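Local coordinates for protein prophenoloxidase b (Marsupenaeus japonicus, PDB 3WKY) that is a hemolymph type 3 copper proenzyme and, once activated, probably hydroxylates monophenols and oxidises o-diphenols, at residues I67-F70 against Q75-Q78; S181-H184 against W189-D192; P261-G266 against A387-V392; S367-P370 against S375-S378. All blocks are in the same frame, centred on the assembly; numbering follows the deposited sequence. Where two conformers were deposited one is given.

Interaction 1 of 4, residues I67-F70 against Q75-Q78; sequences IPFF and QHSQ
The imidazole of H76 reaches out from its helix into a pocket made by the loop I67-F70, and most of the 240 Å² buried here gathers round it. Among the polar approaches, P68 O comes at the ring's rim, in the imidazole plane and 3.2 Å from H76 CE1, whereas F70 N lies 2.9 Å from H76 ND1, displaced to one side of that plane. A CH-pi contact covers part of one face: F70 CB stands over the imidazole, 3.9 Å from its centroid and 23° off the ring normal. The two rings themselves meet obliquely, planes 40° apart. Aliphatic contact adds I67, whose CD1 touches H76 CE1 at 3.6 Å near the ring plane. F69, with CG anti to its N (chi1 164°), runs antiparallel to the H76 side chain and puts its ring edge, through CE1, 3.6 Å from the backbone atom H76 O. Were H76 replaced by an alanine, F70 CB would probably lose the face it rests on and a gap would open inside the loop. N73 OD1 accepts from H76 N just upstream, and F69 continues onto A110 and A114 of helix 109-122. The contact thus folds a loop back on the start of helix 74-89 in the all-alpha domain of the hemocyanin family.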
# COMPACT_ATOMS: atom_id res chain seq x y z
N ILE A 67 19.70 9.56 -34.19
CA ILE A 67 18.59 9.66 -33.24
C ILE A 67 17.51 10.51 -33.88
O ILE A 67 17.78 11.27 -34.82
CB ILE A 67 19.01 10.28 -31.88
CG1 ILE A 67 19.50 11.72 -32.06
CG2 ILE A 67 20.06 9.41 -31.17
CD1 ILE A 67 19.78 12.44 -30.75
N PRO A 68 16.26 10.40 -33.38
CA PRO A 68 15.20 11.24 -33.93
C PRO A 68 15.35 12.72 -33.55
O PRO A 68 16.16 13.05 -32.68
CB PRO A 68 13.93 10.68 -33.27
CG PRO A 68 14.29 9.29 -32.85
CD PRO A 68 15.74 9.37 -32.46
N PHE A 69 14.57 13.58 -34.21
CA PHE A 69 14.37 14.95 -33.73
C PHE A 69 13.36 14.91 -32.60
O PHE A 69 12.18 14.56 -32.81
CB PHE A 69 13.84 15.83 -34.88
CG PHE A 69 13.24 17.14 -34.43
CD1 PHE A 69 13.93 18.00 -33.58
CD2 PHE A 69 11.99 17.55 -34.91
CE1 PHE A 69 13.38 19.20 -33.18
CE2 PHE A 69 11.43 18.76 -34.52
CZ PHE A 69 12.12 19.59 -33.65
N PHE A 70 13.81 15.25 -31.40
CA PHE A 70 12.94 15.25 -30.23
C PHE A 70 12.35 16.64 -30.02
O PHE A 70 12.93 17.49 -29.33
CB PHE A 70 13.73 14.76 -29.01
CG PHE A 70 14.11 13.32 -29.10
CD1 PHE A 70 13.16 12.36 -29.43
CD2 PHE A 70 15.42 12.92 -28.91
CE1 PHE A 70 13.51 11.02 -29.53
CE2 PHE A 70 15.77 11.59 -29.01
CZ PHE A 70 14.82 10.64 -29.32
N GLN A 75 17.00 21.50 -26.34
CA GLN A 75 18.21 21.48 -27.14
C GLN A 75 17.93 21.11 -28.60
O GLN A 75 18.47 21.73 -29.53
CB GLN A 75 19.26 20.54 -26.52
CG GLN A 75 19.87 21.08 -25.22
CD GLN A 75 19.09 20.68 -23.96
OE1 GLN A 75 18.06 20.00 -24.02
NE2 GLN A 75 19.60 21.10 -22.81
N HIS A 76 17.06 20.12 -28.81
CA HIS A 76 16.70 19.72 -30.17
C HIS A 76 15.95 20.84 -30.89
O HIS A 76 16.21 21.11 -32.07
CB HIS A 76 15.87 18.43 -30.18
CG HIS A 76 16.68 17.18 -30.06
ND1 HIS A 76 16.53 16.11 -30.93
CD2 HIS A 76 17.65 16.82 -29.18
CE1 HIS A 76 17.37 15.15 -30.59
NE2 HIS A 76 18.06 15.55 -29.53
N SER A 77 15.01 21.49 -30.20
CA SER A 77 14.27 22.57 -30.83
C SER A 77 15.17 23.75 -31.18
O SER A 77 14.99 24.37 -32.23
CB SER A 77 13.05 23.00 -30.00
OG SER A 77 13.43 23.43 -28.72
N GLN A 78 16.15 24.05 -30.33
CA GLN A 78 17.07 25.15 -30.61
C GLN A 78 17.91 24.85 -31.86
O GLN A 78 18.25 25.75 -32.62
CB GLN A 78 17.99 25.43 -29.41
CG GLN A 78 18.84 26.70 -29.55
CD GLN A 78 17.99 27.97 -29.62
OE1 GLN A 78 17.14 28.20 -28.76
NE2 GLN A 78 18.22 28.79 -30.63

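Interaction 2 of 4, residues S181-H184 against W189-D192; sequences SPEH and WRED
R190 turns the end of its guanidinium onto E183, overlapping both the main-chain carbonyl and the carboxylate of that residue. Its two terminal nitrogens converge on one acceptor: NH1 lies 3.1 Å and NH2 3.0 Å from E183 O. Neither bond is straight, the N-H...O angles being 137° and 142°, as expected when a single oxygen is shared by two donors. Both nitrogens approach from the same face of the carbonyl plane, NH2 standing well above it and NH1 less tilted. The second element is a salt bridge, loose at 3.4 Å between E183 OE1 and R190 NH1, in which the side chains cross at about a right angle. E183 bends at chi2 (-63°), which folds its carboxylate back toward the arginine that already holds its own carbonyl. In the copper-containing domain of the hemocyanin family, this grip ties the turn before helix 187-190 to the end of that short helix. E183 OE1 also pairs with R237, and R190 NH1 bonds Y233 OH, both on helix 218-239, so that the opposite charges belong to a wider polar cluster. A leucine in place of R190 would probably leave E183 O without either of these donors and the carboxylate without one of its two arginine mates. At the far end of the 189-192 segment, D192 is an N-cap, its OD1 accepting from L195 N of helix 193-205.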
# COMPACT_ATOMS: atom_id res chain seq x y z
N SER A 181 -7.42 -5.73 -25.75
CA SER A 181 -6.92 -4.38 -25.51
C SER A 181 -7.89 -3.36 -26.11
O SER A 181 -7.78 -3.03 -27.29
CB SER A 181 -5.53 -4.23 -26.14
OG SER A 181 -5.02 -2.92 -25.98
N PRO A 182 -8.83 -2.87 -25.30
CA PRO A 182 -9.81 -1.91 -25.82
C PRO A 182 -9.15 -0.71 -26.52
O PRO A 182 -9.68 -0.25 -27.53
CB PRO A 182 -10.55 -1.45 -24.56
CG PRO A 182 -10.51 -2.66 -23.66
CD PRO A 182 -9.16 -3.32 -23.94
N GLU A 183 -8.02 -0.23 -26.02
CA GLU A 183 -7.38 0.94 -26.65
C GLU A 183 -6.95 0.68 -28.08
O GLU A 183 -6.82 1.61 -28.87
CB GLU A 183 -6.19 1.43 -25.83
CG GLU A 183 -6.59 2.03 -24.50
CD GLU A 183 -7.45 3.27 -24.65
OE1 GLU A 183 -7.40 3.95 -25.71
OE2 GLU A 183 -8.17 3.59 -23.68
N HIS A 184 -6.71 -0.59 -28.42
CA HIS A 184 -6.32 -0.92 -29.79
C HIS A 184 -7.48 -0.73 -30.78
O HIS A 184 -7.22 -0.59 -31.98
CB HIS A 184 -5.76 -2.34 -29.88
CG HIS A 184 -5.11 -2.65 -31.20
ND1 HIS A 184 -5.74 -3.41 -32.17
CD2 HIS A 184 -3.92 -2.27 -31.72
CE1 HIS A 184 -4.94 -3.50 -33.22
NE2 HIS A 184 -3.84 -2.82 -32.98
N TRP A 189 -7.08 5.19 -35.91
CA TRP A 189 -7.24 6.64 -35.93
C TRP A 189 -5.99 7.30 -35.36
O TRP A 189 -5.42 8.20 -35.98
CB TRP A 189 -8.50 7.01 -35.14
CG TRP A 189 -9.12 8.38 -35.40
CD1 TRP A 189 -10.08 8.69 -36.33
CD2 TRP A 189 -8.87 9.59 -34.66
NE1 TRP A 189 -10.43 10.02 -36.22
CE2 TRP A 189 -9.70 10.60 -35.22
CE3 TRP A 189 -8.03 9.93 -33.59
CZ2 TRP A 189 -9.70 11.92 -34.74
CZ3 TRP A 189 -8.03 11.23 -33.12
CH2 TRP A 189 -8.87 12.21 -33.68
N ARG A 190 -5.53 6.83 -34.20
CA ARG A 190 -4.32 7.39 -33.60
C ARG A 190 -3.09 7.21 -34.51
O ARG A 190 -2.21 8.07 -34.55
CB ARG A 190 -4.03 6.75 -32.23
CG ARG A 190 -5.05 7.10 -31.13
CD ARG A 190 -4.43 6.78 -29.74
NE ARG A 190 -3.99 5.39 -29.74
CZ ARG A 190 -4.72 4.38 -29.26
NH1 ARG A 190 -5.87 4.60 -28.65
NH2 ARG A 190 -4.26 3.13 -29.37
N GLU A 191 -3.05 6.11 -35.24
CA GLU A 191 -1.89 5.80 -36.08
C GLU A 191 -2.05 6.28 -37.53
O GLU A 191 -1.14 6.11 -38.34
CB GLU A 191 -1.59 4.30 -36.01
CG GLU A 191 -1.11 3.87 -34.60
CD GLU A 191 -0.99 2.36 -34.41
OE1 GLU A 191 -1.18 1.61 -35.39
OE2 GLU A 191 -0.69 1.93 -33.27
N ASP A 192 -3.19 6.89 -37.83
CA ASP A 192 -3.46 7.41 -39.18
C ASP A 192 -2.29 8.28 -39.63
O ASP A 192 -1.92 9.24 -38.95
CB ASP A 192 -4.76 8.22 -39.19
CG ASP A 192 -5.11 8.76 -40.58
OD1 ASP A 192 -4.40 9.65 -41.08
OD2 ASP A 192 -6.11 8.30 -41.16

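Interaction 3 of 4, residues P261-G266 against A387-V392; sequences PHLTTG and AVRDPV. With NA (sodium ion), chain P.
P261 presents its carbonyl to the guanidinium of R389, with P261 O 2.9 Å from R389 NH2. The bond is weak, for its N-H...O angle is only 124° and the oxygen lies oblique to the guanidinium. H262 turns its imidazole away from this meeting, and its NE2 bonds S375 O of the second subunit, so the loop also reaches the subunit interface. L263 then comes from the opposite direction to R389 and lays CD1 over one guanidinium face, 3.5 Å above its plane and offset toward the rim. L263 CD2 is 4.0 Å from R389 NH2, so both methyls meet the group. The bend of R389 at chi3 (61°) turns one side of the guanidinium toward both the leucine and the P261 carbonyl. In the copper-containing domain, R389 thereby joins a long loop to the turn that leads into helix 391-409, which carries the copper-site residue H397. Farther along the loop, T265 OG1 binds the sodium ion at 2.8 Å. Across from it in the fold, D390 is the N-cap of helix 391-409, its OD1 accepting from V392 N, and V388 packs against H199, another residue of the copper pocket.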
# COMPACT_ATOMS: atom_id res chain seq x y z
N PRO A 261 4.99 0.70 -30.05
CA PRO A 261 4.76 1.32 -31.36
C PRO A 261 5.07 0.44 -32.58
O PRO A 261 4.49 0.66 -33.65
CB PRO A 261 5.70 2.55 -31.34
CG PRO A 261 6.77 2.19 -30.33
CD PRO A 261 6.03 1.39 -29.27
N HIS A 262 5.96 -0.54 -32.41
CA HIS A 262 6.42 -1.37 -33.53
C HIS A 262 6.98 -0.52 -34.68
O HIS A 262 6.63 -0.73 -35.84
CB HIS A 262 5.30 -2.30 -34.02
CG HIS A 262 4.89 -3.32 -33.00
ND1 HIS A 262 3.92 -3.08 -32.05
CD2 HIS A 262 5.33 -4.58 -32.78
CE1 HIS A 262 3.78 -4.16 -31.29
NE2 HIS A 262 4.62 -5.08 -31.71
N LEU A 263 7.84 0.43 -34.34
CA LEU A 263 8.48 1.32 -35.32
C LEU A 263 10.00 1.29 -35.16
O LEU A 263 10.50 1.22 -34.04
CB LEU A 263 8.02 2.77 -35.13
CG LEU A 263 6.54 3.08 -35.38
CD1 LEU A 263 6.27 4.54 -35.08
CD2 LEU A 263 6.13 2.74 -36.82
N THR A 264 10.71 1.37 -36.28
CA THR A 264 12.17 1.40 -36.28
C THR A 264 12.63 2.49 -37.24
O THR A 264 12.15 2.55 -38.38
CB THR A 264 12.75 0.05 -36.75
OG1 THR A 264 12.25 -1.00 -35.90
CG2 THR A 264 14.28 0.06 -36.70
N THR A 265 13.54 3.37 -36.80
CA THR A 265 13.98 4.47 -37.68
C THR A 265 14.90 3.95 -38.78
O THR A 265 15.35 2.80 -38.73
CB THR A 265 14.75 5.57 -36.93
OG1 THR A 265 16.05 5.10 -36.55
CG2 THR A 265 13.98 6.04 -35.70
N GLY A 266 15.20 4.80 -39.75
CA GLY A 266 16.03 4.42 -40.88
C GLY A 266 17.48 4.19 -40.49
O GLY A 266 18.26 3.65 -41.27
N ALA A 387 3.87 11.05 -31.81
CA ALA A 387 3.27 11.06 -30.46
C ALA A 387 1.78 10.72 -30.44
O ALA A 387 1.31 10.04 -29.52
CB ALA A 387 3.52 12.39 -29.76
N VAL A 388 1.04 11.16 -31.45
CA VAL A 388 -0.41 10.91 -31.52
C VAL A 388 -0.76 9.41 -31.53
O VAL A 388 -1.84 9.01 -31.08
CB VAL A 388 -1.03 11.67 -32.71
CG1 VAL A 388 -2.51 11.31 -32.92
CG2 VAL A 388 -0.89 13.18 -32.48
N ARG A 389 0.15 8.57 -32.02
CA ARG A 389 -0.04 7.11 -32.01
C ARG A 389 -0.34 6.54 -30.62
O ARG A 389 -1.09 5.57 -30.49
CB ARG A 389 1.22 6.40 -32.54
CG ARG A 389 1.56 6.69 -34.02
CD ARG A 389 2.89 6.01 -34.41
NE ARG A 389 2.85 4.55 -34.27
CZ ARG A 389 2.59 3.70 -35.27
NH1 ARG A 389 2.32 4.16 -36.49
NH2 ARG A 389 2.61 2.40 -35.05
N ASP A 390 0.27 7.13 -29.59
CA ASP A 390 0.25 6.56 -28.24
C ASP A 390 -1.04 6.94 -27.54
O ASP A 390 -1.39 8.12 -27.50
CB ASP A 390 1.46 7.12 -27.46
CG ASP A 390 1.78 6.34 -26.19
OD1 ASP A 390 0.84 5.90 -25.48
OD2 ASP A 390 2.98 6.20 -25.87
N PRO A 391 -1.78 5.95 -26.98
CA PRO A 391 -3.00 6.34 -26.25
C PRO A 391 -2.74 7.38 -25.15
O PRO A 391 -3.62 8.19 -24.84
CB PRO A 391 -3.51 5.02 -25.65
CG PRO A 391 -2.28 4.07 -25.70
CD PRO A 391 -1.57 4.49 -26.97
N VAL A 392 -1.54 7.36 -24.56
CA VAL A 392 -1.26 8.32 -23.50
C VAL A 392 -1.17 9.75 -24.02
O VAL A 392 -1.31 10.70 -23.25
CB VAL A 392 -0.01 7.95 -22.68
CG1 VAL A 392 1.28 8.49 -23.34
CG2 VAL A 392 -0.14 8.50 -21.26
NA NA P . 17.25 7.50 -35.64

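Interaction 4 of 4, residues S367-P370 against S375-S378; sequences SHDP and STTS
T376 OG1 is gripped between two residues of the facing segment, receiving a hydrogen bond from H368 NE2 at 3.0 Å and giving one to D369 OD2, also at 3.0 Å. The hydroxyl thus relays from imidazole to carboxylate, and on D369 OD2 it meets the anti lone pair, the one away from the other oxygen. H368 places CG between its backbone N and carbonyl carbon (chi1 62°), which aims the NE2 edge at the facing loop. There NE2 has two acceptors: T376 OG1 lies 25° out of the ring plane, and T377 O, 2.8 Å from NE2, takes a weak bond with an angle of only 120°. The threonine oxygen likewise stands between its own backbone N and carbonyl carbon, so that OG1 faces both partners. A water extends the network, donating to D369 OD2 at 2.8 Å and accepting from T376 N at 2.9 Å. Within the intervening turn, D369 OD1 and OD2 accept from K373 N and H374 N, so the carboxylate ties K373 N, H374 N and T376 to the start of the bend. T377 O is also bonded by S272 OG. The second subunit packs Q275 on H368 and F260 on T376, bringing the bend to the interface. Both segments belong to the long connection that leaves helix 356-365 and runs on to helix 391-409.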
# COMPACT_ATOMS: atom_id res chain seq x y z
N SER A 367 9.75 7.18 -19.76
CA SER A 367 9.31 6.47 -18.55
C SER A 367 9.70 4.99 -18.46
O SER A 367 9.64 4.39 -17.39
CB SER A 367 7.80 6.66 -18.34
OG SER A 367 7.05 6.11 -19.41
N HIS A 368 10.13 4.41 -19.58
CA HIS A 368 10.64 3.03 -19.59
C HIS A 368 12.04 2.96 -19.02
O HIS A 368 12.51 1.87 -18.67
CB HIS A 368 10.69 2.52 -21.03
CG HIS A 368 11.61 3.31 -21.90
ND1 HIS A 368 11.30 4.58 -22.35
CD2 HIS A 368 12.87 3.05 -22.34
CE1 HIS A 368 12.31 5.05 -23.05
NE2 HIS A 368 13.27 4.15 -23.07
N ASP A 369 12.73 4.10 -18.95
CA ASP A 369 14.12 4.16 -18.45
C ASP A 369 14.44 5.60 -18.01
O ASP A 369 15.28 6.28 -18.61
CB ASP A 369 15.07 3.68 -19.57
CG ASP A 369 16.54 3.67 -19.17
OD1 ASP A 369 16.86 3.62 -17.97
OD2 ASP A 369 17.38 3.73 -20.09
N PRO A 370 13.75 6.09 -16.95
CA PRO A 370 13.80 7.52 -16.61
C PRO A 370 15.11 7.99 -16.00
O PRO A 370 15.34 9.21 -15.98
CB PRO A 370 12.65 7.67 -15.59
CG PRO A 370 12.56 6.32 -14.94
CD PRO A 370 12.82 5.34 -16.08
N SER A 375 20.78 2.67 -21.53
CA SER A 375 21.23 3.08 -22.86
C SER A 375 20.14 2.92 -23.91
O SER A 375 20.34 2.26 -24.93
CB SER A 375 22.46 2.27 -23.28
OG SER A 375 23.50 2.45 -22.34
N THR A 376 18.99 3.51 -23.65
CA THR A 376 17.85 3.31 -24.54
C THR A 376 17.45 4.54 -25.31
O THR A 376 17.86 5.65 -24.98
CB THR A 376 16.61 2.89 -23.76
OG1 THR A 376 16.29 3.93 -22.83
CG2 THR A 376 16.85 1.59 -23.03
N THR A 377 16.60 4.30 -26.31
CA THR A 377 15.95 5.30 -27.14
C THR A 377 14.72 5.90 -26.43
O THR A 377 14.28 5.40 -25.40
CB THR A 377 15.52 4.65 -28.49
OG1 THR A 377 14.78 3.44 -28.22
CG2 THR A 377 16.73 4.28 -29.33
N SER A 378 14.16 6.97 -26.98
CA SER A 378 12.93 7.55 -26.43
C SER A 378 11.70 6.84 -27.01
O SER A 378 11.78 6.19 -28.06
CB SER A 378 12.86 9.04 -26.73
OG SER A 378 11.54 9.55 -26.55
O HOH W 1 19.14 5.39 -21.45

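Overall arrangement
Interaction 1 lies in the all-alpha domain of the hemocyanin family, whereas interactions 2, 3 and 4 share the copper-containing domain. Along the chain, interactions 1, 2 and 3 follow in series, and interaction 4 is nested within the stretch of chain that interaction 3 spans. Interactions 2 and 3 are the closest pair, their centres 11 Å apart, and are joined by a probable hydrogen bond from R190 NE to R389 O (3.0 Å). Interactions 1 and 4, about 16 Å apart between centres, touch where F70 packs on S378 across the two domains. An intersubunit bond joins interaction 3 of one copy to interaction 4 of another, so loops beside the copper domain's helices also serve the hexamer.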